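Local coordinates for protein Nsp15 (Middle East respiratory syndrome-related coronavirus, PDB 5YVD) that cleaves RNA as a hexameric coronavirus endoribonuclease of the EndoU family, probably with a preference for uridylates, at residues L75-F83 / L113-S124. Sequence-based numbering, arbitrary orientation.
Sequences LQADICYKF and LNICFDIRDNCS. Unlike the reference sequence in segment 113-124: Cys123 (reference Gly).
With CG turned anti to the backbone N (chi1 -175°), Tyr81 brings its ring obliquely against Phe117, whose own CG stands beside the backbone N (chi1 -61°); the two side chains thereby converge beside a short parallel beta pairing. Strand 79-80 forms one margin, within this chain, of a mixed sheet in the Nsp15 middle domain, and strand 115-118 is its inner neighbour, hydrogen-bonded in turn to strand 134-138. The pairing illustrates how two parallel strands share bonds in a stagger: Cys116 N donates to Ile79 O at 3.0 Å, almost straight, and Cys116 O then accepts from Tyr81 N, so one residue of the inner strand serves both sides of Cys80.

Upstream, side chains join the backbone in bridging the segments. Asp78 receives the backbone N of Asn114 on the anti side of OD2 (2.9 Å), tilted out of the carboxylate plane, while its own N donates to Asn114 O. The amide of Asn114 reaches back, ND2 meeting Gln76 O at 2.9 Å in a bent bond, and so ties the strand start to the Schellman motif that ends helix 69-74. The two side-chain bonds, one to each group, should limit rotation of the Asp78 carboxylate and the Asn114 amide.

On one side of the sheet Ile79 and Ile115 run side by side in the same direction; on the other, Ala77 CB and Cys80 SG approach Cys116 CB. The Tyr81 and Phe117 planes, 40° apart, make an oblique aromatic pair in which Phe117 CE2 lies over one Tyr81 face. At the far end Phe83 CE1 approaches Cys116 O and Asp118 CB. Arg64 makes a cation-pi contact with this ring and a salt bridge to Asp121 OD1, whereas the other oxygen, Asp121 OD2, comes within 3.3 Å of Phe83 CD1.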
# COMPACT_ATOMS: atom_id res chain seq x y z
N LEU A 75 -19.60 13.30 27.80
CA LEU A 75 -18.91 13.63 29.05
C LEU A 75 -17.46 14.04 28.79
O LEU A 75 -16.70 14.31 29.73
CB LEU A 75 -18.90 12.44 30.01
CG LEU A 75 -20.22 11.80 30.45
CD1 LEU A 75 -19.92 10.74 31.49
CD2 LEU A 75 -21.18 12.85 31.00
N GLN A 76 -17.08 14.09 27.52
CA GLN A 76 -15.73 14.41 27.07
C GLN A 76 -14.66 13.49 27.64
O GLN A 76 -13.64 13.95 28.16
CB GLN A 76 -15.38 15.87 27.36
CG GLN A 76 -16.26 16.88 26.66
CD GLN A 76 -16.32 18.19 27.43
OE1 GLN A 76 -16.35 18.21 28.67
NE2 GLN A 76 -16.35 19.29 26.70
N ALA A 77 -14.90 12.20 27.52
CA ALA A 77 -13.89 11.21 27.88
C ALA A 77 -12.86 11.11 26.76
O ALA A 77 -13.19 10.72 25.65
CB ALA A 77 -14.53 9.86 28.13
N ASP A 78 -11.61 11.47 27.07
CA ASP A 78 -10.53 11.47 26.09
C ASP A 78 -9.84 10.10 25.95
O ASP A 78 -9.44 9.72 24.86
CB ASP A 78 -9.50 12.57 26.44
CG ASP A 78 -10.13 13.99 26.54
OD1 ASP A 78 -10.29 14.71 25.53
OD2 ASP A 78 -10.47 14.39 27.67
N ILE A 79 -9.74 9.33 27.03
CA ILE A 79 -8.95 8.08 27.03
C ILE A 79 -9.40 7.16 28.18
O ILE A 79 -10.05 7.62 29.13
CB ILE A 79 -7.46 8.44 27.13
CG1 ILE A 79 -6.56 7.22 27.09
CG2 ILE A 79 -7.19 9.24 28.40
CD1 ILE A 79 -5.12 7.60 26.79
N CYS A 80 -9.10 5.86 28.10
CA CYS A 80 -9.51 4.95 29.16
C CYS A 80 -8.29 4.49 29.99
O CYS A 80 -7.17 4.44 29.49
CB CYS A 80 -10.27 3.75 28.58
SG CYS A 80 -11.95 4.06 27.95
N TYR A 81 -8.53 4.14 31.26
CA TYR A 81 -7.47 3.74 32.18
C TYR A 81 -7.36 2.25 32.32
O TYR A 81 -8.17 1.62 32.99
CB TYR A 81 -7.71 4.33 33.57
CG TYR A 81 -6.59 4.07 34.57
CD1 TYR A 81 -6.74 3.14 35.59
CD2 TYR A 81 -5.38 4.78 34.50
CE1 TYR A 81 -5.74 2.91 36.52
CE2 TYR A 81 -4.37 4.56 35.42
CZ TYR A 81 -4.55 3.61 36.43
OH TYR A 81 -3.55 3.40 37.38
N LYS A 82 -6.34 1.70 31.69
CA LYS A 82 -5.97 0.30 31.83
C LYS A 82 -6.95 -0.62 31.14
O LYS A 82 -6.95 -1.82 31.36
CB LYS A 82 -5.75 -0.09 33.30
CG LYS A 82 -4.37 0.28 33.81
CD LYS A 82 -4.23 -0.09 35.28
CE LYS A 82 -2.83 -0.59 35.62
NZ LYS A 82 -1.79 0.43 35.30
N PHE A 83 -7.76 -0.05 30.26
CA PHE A 83 -8.56 -0.85 29.36
C PHE A 83 -8.77 -0.08 28.07
O PHE A 83 -8.43 1.07 27.97
CB PHE A 83 -9.91 -1.27 29.99
CG PHE A 83 -10.88 -0.12 30.20
CD1 PHE A 83 -10.78 0.68 31.31
CD2 PHE A 83 -11.88 0.13 29.28
CE1 PHE A 83 -11.65 1.74 31.50
CE2 PHE A 83 -12.77 1.20 29.47
CZ PHE A 83 -12.65 1.99 30.58
N LEU A 113 -6.06 15.58 30.77
CA LEU A 113 -7.21 15.12 29.98
C LEU A 113 -8.24 14.49 30.90
O LEU A 113 -7.97 14.30 32.07
CB LEU A 113 -6.81 14.06 28.94
CG LEU A 113 -5.48 14.22 28.18
CD1 LEU A 113 -4.45 13.25 28.74
CD2 LEU A 113 -5.66 14.01 26.69
N ASN A 114 -9.41 14.16 30.37
CA ASN A 114 -10.42 13.41 31.15
C ASN A 114 -10.23 11.90 30.99
O ASN A 114 -10.64 11.32 30.00
CB ASN A 114 -11.85 13.76 30.71
CG ASN A 114 -12.25 15.17 31.08
OD1 ASN A 114 -12.23 15.55 32.26
ND2 ASN A 114 -12.66 15.95 30.08
N ILE A 115 -9.64 11.27 31.99
CA ILE A 115 -9.43 9.83 32.00
C ILE A 115 -10.66 9.12 32.58
O ILE A 115 -11.14 9.46 33.69
CB ILE A 115 -8.19 9.46 32.86
CG1 ILE A 115 -6.99 10.32 32.43
CG2 ILE A 115 -7.92 7.95 32.80
CD1 ILE A 115 -5.66 9.85 32.97
N CYS A 116 -11.12 8.11 31.85
CA CYS A 116 -12.28 7.36 32.21
C CYS A 116 -11.87 6.08 32.91
O CYS A 116 -11.14 5.28 32.33
CB CYS A 116 -13.07 7.02 30.96
SG CYS A 116 -14.45 5.92 31.27
N PHE A 117 -12.33 5.89 34.14
CA PHE A 117 -11.94 4.73 34.96
C PHE A 117 -13.15 3.84 35.17
O PHE A 117 -14.28 4.33 35.13
CB PHE A 117 -11.49 5.19 36.34
CG PHE A 117 -10.30 6.10 36.36
CD1 PHE A 117 -10.44 7.46 36.10
CD2 PHE A 117 -9.06 5.62 36.70
CE1 PHE A 117 -9.35 8.30 36.17
CE2 PHE A 117 -7.96 6.46 36.73
CZ PHE A 117 -8.11 7.80 36.49
N ASP A 118 -12.91 2.56 35.48
CA ASP A 118 -14.02 1.60 35.65
C ASP A 118 -13.90 0.80 36.95
O ASP A 118 -12.82 0.33 37.30
CB ASP A 118 -14.08 0.65 34.43
CG ASP A 118 -15.34 -0.25 34.42
OD1 ASP A 118 -15.45 -1.16 35.30
OD2 ASP A 118 -16.19 -0.09 33.50
N ILE A 119 -15.02 0.61 37.64
CA ILE A 119 -15.04 -0.15 38.88
C ILE A 119 -14.56 -1.60 38.69
O ILE A 119 -14.04 -2.20 39.61
CB ILE A 119 -16.45 -0.15 39.50
CG1 ILE A 119 -16.46 -0.72 40.93
CG2 ILE A 119 -17.42 -0.97 38.65
CD1 ILE A 119 -16.67 0.30 42.00
N ARG A 120 -14.76 -2.18 37.51
CA ARG A 120 -14.38 -3.59 37.31
C ARG A 120 -12.87 -3.82 37.24
O ARG A 120 -12.43 -4.97 37.30
CB ARG A 120 -15.08 -4.17 36.08
CG ARG A 120 -16.55 -4.45 36.35
CD ARG A 120 -17.39 -4.52 35.08
NE ARG A 120 -17.48 -3.22 34.42
CZ ARG A 120 -18.18 -2.98 33.32
NH1 ARG A 120 -18.87 -3.95 32.69
NH2 ARG A 120 -18.17 -1.76 32.83
N ASP A 121 -12.08 -2.75 37.14
CA ASP A 121 -10.63 -2.86 37.22
C ASP A 121 -10.18 -2.58 38.65
O ASP A 121 -10.49 -1.53 39.22
CB ASP A 121 -9.97 -1.89 36.26
CG ASP A 121 -10.46 -2.07 34.85
OD1 ASP A 121 -10.61 -3.24 34.44
OD2 ASP A 121 -10.70 -1.04 34.17
N ASN A 122 -9.50 -3.56 39.23
CA ASN A 122 -8.99 -3.45 40.59
C ASN A 122 -8.24 -2.11 40.74
O ASN A 122 -7.46 -1.73 39.87
CB ASN A 122 -8.10 -4.67 40.91
CG ASN A 122 -7.57 -4.65 42.34
OD1 ASN A 122 -6.36 -4.70 42.57
ND2 ASN A 122 -8.48 -4.57 43.29
N CYS A 123 -8.58 -1.37 41.79
CA CYS A 123 -7.93 -0.12 42.19
C CYS A 123 -8.21 1.11 41.34
O CYS A 123 -7.64 2.16 41.59
CB CYS A 123 -6.41 -0.31 42.36
SG CYS A 123 -6.00 -1.47 43.69
N SER A 124 -9.10 1.00 40.35
CA SER A 124 -9.45 2.17 39.51
C SER A 124 -10.29 3.22 40.26
O SER A 124 -10.12 4.42 40.05
CB SER A 124 -10.21 1.75 38.26
OG SER A 124 -9.31 1.21 37.33